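Local structure of PP1b (Porcine reproductive and respiratory syndrome virus, 6JDR) at residues Y27-H30 / P36-I39; C41-G46 / S51-P56; S62-V67 / I132-V137; V79-H82 / L87-L90; R210-G215 / H232-R237. The protein is the helicase part of a viral replicase polyprotein and probably hydrolyses ATP to unwind RNA and DNA duplexes in the 5' to 3' direction. The protein carries 1 engineered substitution. All blocks are in the same frame, centred on the assembly; numbering follows the deposited sequence.

Contact 1 of 5, residues Y27-H30 / P36-I39. With ZN (zinc ion), chain C.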
# COMPACT_ATOMS: atom_id res chain seq x y z
N TYR A 27 -2.94 36.14 -1.74
CA TYR A 27 -2.15 35.86 -2.94
C TYR A 27 -2.88 34.90 -3.88
O TYR A 27 -3.02 35.18 -5.07
CB TYR A 27 -0.79 35.29 -2.55
CG TYR A 27 0.10 34.96 -3.73
CD1 TYR A 27 0.67 35.97 -4.49
CD2 TYR A 27 0.35 33.64 -4.08
CE1 TYR A 27 1.48 35.67 -5.58
CE2 TYR A 27 1.16 33.33 -5.17
CZ TYR A 27 1.72 34.35 -5.91
OH TYR A 27 2.52 34.05 -6.99
N HIS A 28 -3.39 33.80 -3.34
CA HIS A 28 -3.99 32.75 -4.16
C HIS A 28 -5.41 33.03 -4.64
O HIS A 28 -5.98 32.23 -5.38
CB HIS A 28 -3.96 31.41 -3.41
CG HIS A 28 -2.61 30.78 -3.41
ND1 HIS A 28 -1.81 30.74 -2.29
CD2 HIS A 28 -1.91 30.17 -4.39
CE1 HIS A 28 -0.68 30.12 -2.58
NE2 HIS A 28 -0.71 29.76 -3.85
N THR A 29 -5.98 34.18 -4.26
CA THR A 29 -7.26 34.61 -4.82
C THR A 29 -7.18 34.82 -6.34
O THR A 29 -8.21 34.84 -7.00
CB THR A 29 -7.76 35.93 -4.18
OG1 THR A 29 -6.71 36.91 -4.20
CG2 THR A 29 -8.21 35.71 -2.75
N HIS A 30 -5.98 34.99 -6.88
CA HIS A 30 -5.81 35.34 -8.29
C HIS A 30 -5.15 34.24 -9.14
O HIS A 30 -4.77 34.49 -10.28
CB HIS A 30 -5.01 36.65 -8.40
CG HIS A 30 -5.82 37.88 -8.09
ND1 HIS A 30 -6.46 38.08 -6.89
CD2 HIS A 30 -6.08 38.98 -8.84
CE1 HIS A 30 -7.08 39.25 -6.91
NE2 HIS A 30 -6.86 39.81 -8.09
N PRO A 36 -15.02 30.92 -9.72
CA PRO A 36 -14.91 32.26 -9.14
C PRO A 36 -14.35 32.31 -7.72
O PRO A 36 -14.62 31.42 -6.90
CB PRO A 36 -16.35 32.77 -9.16
CG PRO A 36 -17.01 32.02 -10.25
CD PRO A 36 -16.39 30.66 -10.21
N VAL A 37 -13.58 33.36 -7.44
CA VAL A 37 -13.14 33.67 -6.09
C VAL A 37 -13.59 35.09 -5.77
O VAL A 37 -13.02 36.06 -6.27
CB VAL A 37 -11.61 33.57 -5.97
CG1 VAL A 37 -11.17 33.81 -4.53
CG2 VAL A 37 -11.13 32.21 -6.46
N ILE A 38 -14.62 35.22 -4.93
CA ILE A 38 -15.15 36.53 -4.56
C ILE A 38 -14.14 37.23 -3.66
O ILE A 38 -13.80 36.73 -2.59
CB ILE A 38 -16.50 36.44 -3.83
CG1 ILE A 38 -17.53 35.63 -4.65
CG2 ILE A 38 -17.04 37.83 -3.52
CD1 ILE A 38 -17.68 36.08 -6.09
N ILE A 39 -13.64 38.38 -4.11
CA ILE A 39 -12.65 39.13 -3.34
C ILE A 39 -13.25 40.40 -2.71
O ILE A 39 -14.45 40.66 -2.84
CB ILE A 39 -11.40 39.46 -4.19
CG1 ILE A 39 -11.74 40.29 -5.43
CG2 ILE A 39 -10.70 38.17 -4.60
CD1 ILE A 39 -10.53 40.94 -6.06
ZN ZN C . -2.08 30.60 -0.19

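Contact 2 of 5, residues C41-G46 / S51-P56. With ZN (zinc ion), chain D.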
# COMPACT_ATOMS: atom_id res chain seq x y z
N CYS A 41 -13.65 43.50 -3.22
CA CYS A 41 -14.58 44.39 -3.93
C CYS A 41 -15.95 43.77 -4.22
O CYS A 41 -16.81 44.41 -4.84
CB CYS A 41 -13.96 44.88 -5.25
SG CYS A 41 -13.71 43.60 -6.50
N GLY A 42 -16.17 42.53 -3.77
CA GLY A 42 -17.46 41.87 -3.93
C GLY A 42 -17.68 41.22 -5.29
O GLY A 42 -18.79 40.78 -5.59
N HIS A 43 -16.64 41.17 -6.11
CA HIS A 43 -16.71 40.52 -7.42
C HIS A 43 -15.67 39.40 -7.48
O HIS A 43 -14.80 39.31 -6.61
CB HIS A 43 -16.44 41.55 -8.53
CG HIS A 43 -17.35 42.73 -8.49
ND1 HIS A 43 -16.90 44.02 -8.29
CD2 HIS A 43 -18.70 42.82 -8.64
CE1 HIS A 43 -17.92 44.85 -8.31
NE2 HIS A 43 -19.03 44.15 -8.52
N PRO A 44 -15.75 38.54 -8.52
CA PRO A 44 -14.72 37.52 -8.69
C PRO A 44 -13.39 38.12 -9.12
O PRO A 44 -13.35 38.99 -9.99
CB PRO A 44 -15.28 36.63 -9.81
CG PRO A 44 -16.74 36.91 -9.85
CD PRO A 44 -16.86 38.36 -9.47
N ALA A 45 -12.30 37.67 -8.50
CA ALA A 45 -10.96 38.10 -8.90
C ALA A 45 -10.81 37.93 -10.41
O ALA A 45 -11.15 36.88 -10.96
CB ALA A 45 -9.90 37.29 -8.17
N GLY A 46 -10.31 38.97 -11.07
CA GLY A 46 -10.06 38.94 -12.51
C GLY A 46 -11.27 39.12 -13.39
O GLY A 46 -11.17 39.01 -14.61
N SER A 51 -12.99 48.27 -11.13
CA SER A 51 -11.56 48.50 -11.35
C SER A 51 -10.67 47.71 -10.38
O SER A 51 -9.49 47.49 -10.67
CB SER A 51 -11.23 50.00 -11.29
OG SER A 51 -11.72 50.60 -10.11
N GLU A 52 -11.22 47.29 -9.25
CA GLU A 52 -10.47 46.52 -8.26
C GLU A 52 -10.25 45.06 -8.68
O GLU A 52 -9.27 44.44 -8.27
CB GLU A 52 -11.19 46.57 -6.90
CG GLU A 52 -10.34 46.09 -5.73
CD GLU A 52 -9.09 46.91 -5.51
OE1 GLU A 52 -9.18 48.16 -5.56
OE2 GLU A 52 -8.01 46.32 -5.29
N CYS A 53 -11.17 44.53 -9.48
CA CYS A 53 -11.08 43.15 -9.98
C CYS A 53 -10.61 43.08 -11.44
O CYS A 53 -10.84 42.08 -12.13
CB CYS A 53 -12.43 42.44 -9.81
SG CYS A 53 -13.82 43.26 -10.62
N GLU A 54 -9.96 44.15 -11.92
CA GLU A 54 -9.41 44.18 -13.28
C GLU A 54 -8.09 43.41 -13.46
O GLU A 54 -7.85 42.86 -14.53
CB GLU A 54 -9.26 45.62 -13.79
CG GLU A 54 -10.52 46.17 -14.45
CD GLU A 54 -10.43 47.65 -14.78
OE1 GLU A 54 -9.30 48.17 -14.92
OE2 GLU A 54 -11.49 48.29 -14.89
N PRO A 55 -7.22 43.39 -12.42
CA PRO A 55 -6.00 42.59 -12.55
C PRO A 55 -6.32 41.13 -12.90
O PRO A 55 -7.12 40.51 -12.21
CB PRO A 55 -5.35 42.70 -11.17
CG PRO A 55 -5.85 43.99 -10.62
CD PRO A 55 -7.24 44.16 -11.16
N PRO A 56 -5.69 40.59 -13.96
CA PRO A 56 -6.12 39.30 -14.48
C PRO A 56 -5.66 38.11 -13.64
O PRO A 56 -4.71 38.24 -12.86
CB PRO A 56 -5.47 39.25 -15.86
CG PRO A 56 -4.21 40.01 -15.68
CD PRO A 56 -4.48 41.07 -14.65
ZN ZN D . -14.57 44.19 -8.38
O HOH W 1 -8.68 40.84 -9.95

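Contact 3 of 5, residues S62-V67 / I132-V137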
# COMPACT_ATOMS: atom_id res chain seq x y z
N SER A 62 -0.15 25.14 -8.33
CA SER A 62 -0.16 23.83 -7.69
C SER A 62 -0.65 22.76 -8.67
O SER A 62 -1.40 23.07 -9.59
CB SER A 62 -1.08 23.88 -6.46
OG SER A 62 -1.42 22.59 -5.99
N PRO A 63 -0.22 21.50 -8.46
CA PRO A 63 -0.79 20.40 -9.24
C PRO A 63 -2.30 20.25 -9.05
O PRO A 63 -2.98 19.71 -9.92
CB PRO A 63 -0.06 19.17 -8.68
CG PRO A 63 1.23 19.70 -8.17
CD PRO A 63 0.89 21.05 -7.60
N LEU A 64 -2.82 20.74 -7.92
CA LEU A 64 -4.27 20.79 -7.69
C LEU A 64 -4.99 21.44 -8.85
O LEU A 64 -6.07 21.01 -9.25
CB LEU A 64 -4.58 21.55 -6.41
CG LEU A 64 -6.06 21.69 -6.04
CD1 LEU A 64 -6.69 20.33 -5.77
CD2 LEU A 64 -6.23 22.60 -4.83
N ASP A 65 -4.39 22.50 -9.39
CA ASP A 65 -5.02 23.27 -10.44
C ASP A 65 -5.09 22.47 -11.73
O ASP A 65 -6.06 22.58 -12.48
CB ASP A 65 -4.26 24.59 -10.64
CG ASP A 65 -4.19 25.41 -9.37
OD1 ASP A 65 -5.26 25.64 -8.77
OD2 ASP A 65 -3.08 25.80 -8.96
N GLU A 66 -4.07 21.65 -11.98
CA GLU A 66 -4.07 20.77 -13.14
C GLU A 66 -5.13 19.69 -12.98
O GLU A 66 -5.89 19.42 -13.91
CB GLU A 66 -2.69 20.14 -13.34
CG GLU A 66 -1.59 21.14 -13.67
CD GLU A 66 -1.85 21.91 -14.95
OE1 GLU A 66 -2.22 21.30 -15.98
OE2 GLU A 66 -1.67 23.14 -14.93
N VAL A 67 -5.20 19.10 -11.79
CA VAL A 67 -6.24 18.13 -11.48
C VAL A 67 -7.63 18.72 -11.73
O VAL A 67 -8.48 18.09 -12.37
CB VAL A 67 -6.13 17.63 -10.02
CG1 VAL A 67 -7.37 16.83 -9.61
CG2 VAL A 67 -4.88 16.77 -9.86
N ILE A 132 -9.66 19.52 1.05
CA ILE A 132 -8.35 19.54 0.40
C ILE A 132 -7.37 20.41 1.19
O ILE A 132 -7.72 21.50 1.65
CB ILE A 132 -8.46 20.06 -1.06
CG1 ILE A 132 -9.27 19.07 -1.92
CG2 ILE A 132 -7.08 20.28 -1.67
CD1 ILE A 132 -8.60 17.74 -2.18
N ASN A 133 -6.15 19.90 1.34
CA ASN A 133 -5.07 20.59 2.06
C ASN A 133 -3.73 20.17 1.46
O ASN A 133 -3.19 19.11 1.80
CB ASN A 133 -5.13 20.24 3.56
CG ASN A 133 -4.08 20.96 4.39
OD1 ASN A 133 -3.28 21.73 3.88
ND2 ASN A 133 -4.09 20.71 5.69
N MET A 134 -3.20 20.99 0.56
CA MET A 134 -2.05 20.59 -0.25
C MET A 134 -0.72 20.59 0.52
O MET A 134 0.24 19.95 0.07
CB MET A 134 -1.93 21.46 -1.50
CG MET A 134 -3.13 21.37 -2.44
SD MET A 134 -3.46 19.71 -3.09
CE MET A 134 -2.04 19.49 -4.16
N VAL A 135 -0.65 21.27 1.66
CA VAL A 135 0.53 21.16 2.53
C VAL A 135 0.54 19.81 3.26
O VAL A 135 1.60 19.22 3.49
CB VAL A 135 0.71 22.36 3.50
CG1 VAL A 135 -0.51 22.55 4.40
CG2 VAL A 135 1.96 22.18 4.35
N ALA A 136 -0.64 19.31 3.61
CA ALA A 136 -0.79 17.97 4.18
C ALA A 136 -0.53 16.90 3.12
O ALA A 136 0.09 15.87 3.41
CB ALA A 136 -2.17 17.79 4.78
N VAL A 137 -1.00 17.14 1.90
CA VAL A 137 -0.76 16.23 0.78
C VAL A 137 0.75 16.02 0.59
O VAL A 137 1.21 14.88 0.50
CB VAL A 137 -1.40 16.74 -0.53
CG1 VAL A 137 -0.89 15.98 -1.75
CG2 VAL A 137 -2.92 16.64 -0.46

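Contact 4 of 5, residues V79-H82 / L87-L90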
# COMPACT_ATOMS: atom_id res chain seq x y z
N VAL A 79 -30.08 31.19 -3.40
CA VAL A 79 -31.12 30.89 -2.43
C VAL A 79 -31.13 31.98 -1.37
O VAL A 79 -30.08 32.50 -1.01
CB VAL A 79 -30.84 29.55 -1.73
CG1 VAL A 79 -32.05 29.09 -0.92
CG2 VAL A 79 -30.44 28.49 -2.75
N ILE A 80 -32.32 32.30 -0.87
CA ILE A 80 -32.44 33.27 0.22
C ILE A 80 -32.05 32.62 1.54
O ILE A 80 -32.46 31.50 1.84
CB ILE A 80 -33.87 33.84 0.34
CG1 ILE A 80 -34.21 34.70 -0.89
CG2 ILE A 80 -34.03 34.66 1.61
CD1 ILE A 80 -33.45 36.01 -0.97
N MET A 81 -31.25 33.35 2.32
CA MET A 81 -30.94 32.98 3.70
C MET A 81 -31.71 33.93 4.61
O MET A 81 -31.38 35.12 4.69
CB MET A 81 -29.44 33.11 3.94
CG MET A 81 -28.99 32.73 5.35
SD MET A 81 -27.20 32.69 5.55
CE MET A 81 -26.79 34.42 5.39
N HIS A 82 -32.73 33.41 5.30
CA HIS A 82 -33.51 34.22 6.23
C HIS A 82 -32.87 34.22 7.62
O HIS A 82 -32.56 33.16 8.15
CB HIS A 82 -34.95 33.71 6.33
CG HIS A 82 -35.87 34.66 7.05
ND1 HIS A 82 -36.54 35.68 6.40
CD2 HIS A 82 -36.21 34.75 8.35
CE1 HIS A 82 -37.26 36.35 7.28
NE2 HIS A 82 -37.08 35.81 8.47
N LEU A 87 -30.32 33.17 13.52
CA LEU A 87 -30.79 31.81 13.21
C LEU A 87 -31.38 31.76 11.80
O LEU A 87 -32.07 32.69 11.38
CB LEU A 87 -31.85 31.36 14.21
CG LEU A 87 -31.47 31.40 15.69
CD1 LEU A 87 -32.71 31.16 16.55
CD2 LEU A 87 -30.39 30.38 16.02
N THR A 88 -31.11 30.67 11.08
CA THR A 88 -31.54 30.52 9.69
C THR A 88 -31.97 29.09 9.37
O THR A 88 -31.39 28.14 9.90
CB THR A 88 -30.44 30.97 8.71
OG1 THR A 88 -30.86 30.74 7.36
CG2 THR A 88 -29.13 30.21 8.96
N PRO A 89 -32.98 28.92 8.50
CA PRO A 89 -33.41 27.56 8.14
C PRO A 89 -32.41 26.78 7.28
O PRO A 89 -32.45 25.54 7.28
CB PRO A 89 -34.71 27.79 7.34
CG PRO A 89 -35.12 29.19 7.62
CD PRO A 89 -33.85 29.94 7.90
N LEU A 90 -31.53 27.47 6.56
CA LEU A 90 -30.62 26.80 5.62
C LEU A 90 -29.62 25.89 6.33
O LEU A 90 -29.26 26.12 7.48
CB LEU A 90 -29.85 27.83 4.78
CG LEU A 90 -30.64 28.58 3.71
CD1 LEU A 90 -29.75 29.62 3.06
CD2 LEU A 90 -31.22 27.62 2.68

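Contact 5 of 5, residues R210-G215 / H232-R237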
# COMPACT_ATOMS: atom_id res chain seq x y z
N ARG A 210 -13.86 0.43 1.17
CA ARG A 210 -14.59 1.67 0.95
C ARG A 210 -14.43 2.13 -0.49
O ARG A 210 -13.33 2.08 -1.05
CB ARG A 210 -14.09 2.76 1.90
CG ARG A 210 -14.31 2.46 3.38
CD ARG A 210 -15.72 2.82 3.84
NE ARG A 210 -15.92 4.27 3.94
CZ ARG A 210 -17.06 4.84 4.31
N ILE A 211 -15.53 2.55 -1.10
CA ILE A 211 -15.51 3.13 -2.44
C ILE A 211 -14.78 4.46 -2.35
O ILE A 211 -15.03 5.25 -1.44
CB ILE A 211 -16.94 3.28 -3.02
CG1 ILE A 211 -16.89 3.56 -4.53
CG2 ILE A 211 -17.73 4.37 -2.31
CD1 ILE A 211 -16.57 2.34 -5.37
N LEU A 212 -13.87 4.71 -3.29
CA LEU A 212 -12.98 5.87 -3.23
C LEU A 212 -13.75 7.20 -3.20
O LEU A 212 -13.39 8.10 -2.44
CB LEU A 212 -11.99 5.84 -4.40
CG LEU A 212 -10.98 6.99 -4.51
CD1 LEU A 212 -10.14 7.13 -3.25
CD2 LEU A 212 -10.09 6.79 -5.72
N ALA A 213 -14.80 7.32 -4.02
CA ALA A 213 -15.60 8.55 -4.09
C ALA A 213 -16.28 8.95 -2.77
O ALA A 213 -16.61 10.12 -2.58
CB ALA A 213 -16.65 8.43 -5.19
N GLY A 214 -16.48 7.99 -1.87
CA GLY A 214 -17.06 8.26 -0.56
C GLY A 214 -16.21 9.14 0.35
O GLY A 214 -16.74 9.77 1.27
N GLY A 215 -14.90 9.17 0.11
CA GLY A 215 -14.00 10.04 0.86
C GLY A 215 -13.43 9.36 2.09
O GLY A 215 -13.69 8.19 2.34
N HIS A 232 -8.14 11.34 -9.57
CA HIS A 232 -7.02 12.13 -9.06
C HIS A 232 -7.42 13.01 -7.88
O HIS A 232 -6.71 13.06 -6.88
CB HIS A 232 -6.40 12.99 -10.16
CG HIS A 232 -5.74 12.19 -11.25
ND1 HIS A 232 -5.00 12.78 -12.25
CD2 HIS A 232 -5.72 10.86 -11.49
CE1 HIS A 232 -4.56 11.84 -13.07
NE2 HIS A 232 -4.98 10.67 -12.63
N LEU A 233 -8.56 13.67 -7.99
CA LEU A 233 -9.05 14.55 -6.93
C LEU A 233 -9.39 13.78 -5.65
O LEU A 233 -9.10 14.25 -4.55
CB LEU A 233 -10.26 15.36 -7.40
CG LEU A 233 -10.77 16.44 -6.43
CD1 LEU A 233 -9.74 17.53 -6.22
CD2 LEU A 233 -12.08 17.03 -6.92
N ASP A 234 -10.00 12.61 -5.80
CA ASP A 234 -10.30 11.77 -4.64
C ASP A 234 -9.03 11.32 -3.93
O ASP A 234 -9.01 11.20 -2.71
CB ASP A 234 -11.12 10.54 -5.04
CG ASP A 234 -12.54 10.87 -5.40
OD1 ASP A 234 -13.06 11.90 -4.92
OD2 ASP A 234 -13.16 10.10 -6.15
N VAL A 235 -7.98 11.06 -4.70
CA VAL A 235 -6.70 10.66 -4.11
C VAL A 235 -6.12 11.80 -3.28
O VAL A 235 -5.60 11.58 -2.18
CB VAL A 235 -5.70 10.20 -5.19
CG1 VAL A 235 -4.30 10.05 -4.61
CG2 VAL A 235 -6.16 8.89 -5.81
N LEU A 236 -6.23 13.02 -3.80
CA LEU A 236 -5.79 14.20 -3.07
C LEU A 236 -6.61 14.43 -1.80
O LEU A 236 -6.08 14.88 -0.79
CB LEU A 236 -5.83 15.44 -3.96
CG LEU A 236 -4.83 15.48 -5.12
CD1 LEU A 236 -4.98 16.79 -5.87
CD2 LEU A 236 -3.40 15.32 -4.62
N ARG A 237 -7.91 14.11 -1.85
CA ARG A 237 -8.76 14.18 -0.66
C ARG A 237 -8.24 13.26 0.45
O ARG A 237 -8.13 13.68 1.60
CB ARG A 237 -10.21 13.81 -0.99
CG ARG A 237 -10.99 14.88 -1.72
CD ARG A 237 -12.41 14.42 -2.01
NE ARG A 237 -13.21 15.46 -2.67
CZ ARG A 237 -13.75 15.38 -3.89
NH1 ARG A 237 -13.61 14.30 -4.66
NH2 ARG A 237 -14.45 16.41 -4.35
O HOH W 2 -16.06 12.45 -4.12

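Contact 1 of 5, residues Y27-H30 / P36-I39
The His30 imidazole meets Ile39 at its CE1 corner. His30 CE1 lies 3.9 Å from Ile39 CD1, and the methyl comes in obliquely to the ring. Thr29 OG1 sits at the edge of the same ring. There His30 ND1 donates to Thr29 OG1 (2.9 Å), with the oxygen only 5° out of the ring plane, which holds the imidazole against rotation. Thr29 OG1 is also hydrogen-bonded to the backbone O of Val26. The second imidazole, His28, carries Tyr27 CD2 over the centre of one face. It also stacks with Tyr9, and its ND1 binds a zinc ion at 2.1 Å. Cys7, Cys10 and Cys25 complete that site, and a weak bond from NE2 to Thr61 OG1 gives the ring a second anchor.

The rest of the contact is mostly apolar packing. Thr29 CB packs 3.7 Å from Ile39 CG2, and Thr29 CG2 lies 3.9 Å from Val37 CG1. The Thr29 side chain crosses both neighbours at about a right angle. Ile39 uses both branches. Its CG1 stands between the backbone N and the carbonyl carbon (chi1 60°), so CG2 is turned to Thr29 while CD1 extends to His30. Val37 CB also rests 3.8 Å from Thr29 O.

Both segments belong to the long loop between strand 23-24 and helix 63-67, in the N-terminal zinc-binding domain. Val24 of strand 23-24 touches both Thr29 and Val37.

Contact 2 of 5, residues C41-G46 / S51-P56
The two irregular segments come together at Gly46 and Pro56, whose CA atoms are 4.4 Å apart, while Cys41 lies beside Glu52 at the other end. The side chains converge on a zinc ion. Cys41 SG binds it at 2.1 Å. His43 ND1 binds it at 2.3 Å, and Cys53 SG is the longest of the three at 2.5 Å. Both thiolates are placed by the same first torsion, with SG between the backbone N and the carbonyl carbon (chi1 67° in Cys41, 57° in Cys53). The ligands also pack on each other. Cys41 SG touches Cys53 CB at 3.7 Å. Cys53 SG approaches the His43 ring obliquely, 57° off the ring normal, and lies close to His43 CB.

Cys50 supplies the fourth ligand, and Cys50 and Cys53 form a CxxC pair. The site is one of three zinc centres in the arterivirus zinc-binding domain. Two of them use three cysteines and one histidine, as here, and the other uses two of each. One metal thereby ties together two pieces of chain that have no regular secondary structure.

Glu52 lines the site with its aliphatic part. Its CB is 3.6 Å from Cys41 CB. The chain then bends at CG and leads away, and OE2 is hydrogen-bonded to Trp40 NE1. At the Gly46 end the contact is carried by the backbone. Gly46 CA makes a CA-H...O contact with Pro55 O. Water 1 bridges the same two residues, accepting from Gly46 N (2.7 Å) and donating to Pro55 O (2.8 Å).

Contact 3 of 5, residues S62-V67 / I132-V137
Met134, at the start of helix 134-142, reaches across to Ser62 and Leu64. From CB the chain leaves with CG opposite the carbonyl carbon, on the side of the backbone N (chi1 -61°). CG then lies 4.1 Å from Leu64 CD2, with Ser62 OG at a similar distance. The chain bends at the second torsion, and SD rests 4.0 Å from Leu64 CB. A further bend at the third torsion brings the terminal methyl beside the Ser62 hydroxyl. CE ends 3.7 Å from Ser62 OG and also touches Leu64 CB. Tyr263 packs on Met134 as well.

Leu64 packs on both Met134 and Ile132. Its CD2 is 4.0 Å from Ile132 CG2, and CD1 of Leu64 meets the same methyl at 4.1 Å. The Leu64 and Ile132 side chains cross obliquely. Leu64 also touches Leu236, and Ile132 touches Arg237, so helix 232-239 borders the contact.

Polar groups are used within each segment. Ser62 is the N-cap of helix 63-67. Its OG accepts from Leu64 N (3.0 Å), and its own N donates to Asp65 OD2 (3.1 Å), which is met on the anti side, 23° out of the carboxylate plane. Together these bonds form a capping box. Asp65 OD1 is held by Tyr9 OH. Asn133 caps helix 134-142 through a weak bond from Val135 N to its OD1.

Van der Waals packing therefore joins the segments. The caps serve the first N-H groups of each helix, and the Ser62 hydroxyl, engaged in its cap, meets the methionine methyl by simple contact.

Contact 4 of 5, residues V79-H82 / L87-L90
Strand 79-83 is an outermost strand of a four-stranded antiparallel sheet, and the chain turns back beside it so that Leu90 packs on Val79 and Met81 while Thr88 meets His82. The short runs 79-82 and 87-90 point 162° apart. Leu90 gives the largest share of the contact. Its CD1 is 3.6 Å from Met81 CB and 3.5 Å from the backbone O of Ile80. Its CD2 reaches Val79 CG1 at 4.0 Å. The Met81 and Leu90 side chains cross at about a right angle. The Met81 side chain also packs on Tyr120 and Ser122 of strand 118-124 and on Thr97 of strand 93-97.

Thr88 is the polar link. OG1 stands opposite its own backbone N across the CA-CB bond (chi1 177°). In this position OG1 donates a weak hydrogen bond to His82 O (3.1 Å) and lies 3.4 Å from Met81 CG. The same hydroxyl accepts a weak bond from Leu90 N, in the pattern of an ST turn. His82 O is also approached by Thr88 CA in a CA-H...O contact (3.2 Å), and Pro89 CD lies 3.5 Å from that oxygen. This one carbonyl thus gathers several partners. The His82 ring is turned to other residues: ND1 bonds Asp119 OD2 and NE2 bonds Glu84 OE2.

On the sheet, strand 79-83 pairs with strand 118-124 through Val79 with Ser122 and Met81 with Tyr120. A short turn-back, roughly antiparallel in course and held by side-chain packing and by contacts to the strand's carbonyls, leads from this strand to strand 93-97. It belongs to the small all-beta domain that probably corresponds to domain 1B of nidovirus helicases.

Contact 5 of 5, residues R210-G215 / H232-R237
Van der Waals contact is the main tie, between the Leu212 branch and Asp234 CB. Leu212 CG lies 3.6 Å from Asp234 CB. Both Leu212 methyls also lie near that carbon, CD2 at 3.9 Å and CD1 at 4.0 Å. CG of Leu212 stands opposite its backbone N (chi1 180°), which points the branch at the helix. The more distant Val235 CG2 is grazed by Leu212 CD2. Ala213 adds a small contact: its CA is 3.5 Å from Asp234 OD2.

Both segments lie in the superfamily 1 helicase core, in its parallel seven-stranded sheet domain of P-loop NTPase type. Strand 208-211 is an outermost strand there, bonded to strand 168-171. The chain leaves it through a 3-10 segment, 212-214, which packs on helix 232-239. The side chain of Leu212 is about 8 Å from those of Asp225 and Glu226, which are seen to bind zinc in a crystal of this protein, though not in this chain.

One water links the segments; a salt bridge lies within the helix. Water 2 donates to Ala213 O (2.8 Å) and to Asp234 OD1 (3.2 Å). The salt bridge runs from Arg237 NH1 to Asp234 OD1; its modelled length is improbably short and therefore doubtful. Arg237 NH2 also bonds the backbone O of Thr128. Leu233 CG lies against one face of the guanidinium, offset toward its rim, and the Asp234 carboxylate comes to the edge.

Contacts 1 and 2 come first along the chain and lie within the zinc-binding domain, their centres 9 Å apart. They touch through Val37 O and Ala45 N, a probable hydrogen bond, and through packing round Ala45. Contact 3 follows, its centre 16 Å from that of contact 1, where helix 63-67 meets helix 134-142. Contact 4 falls in sequence between the two segments of contact 3 but lies in the separate antiparallel sheet, their centres about 32 Å apart. Contact 5 is in the helicase core; its centre and that of contact 3 are about 14 Å apart. Helix 232-239, part of contact 5, also receives Val67, Ile132 and Val137 of contact 3. Here the zinc-binding region meets the core.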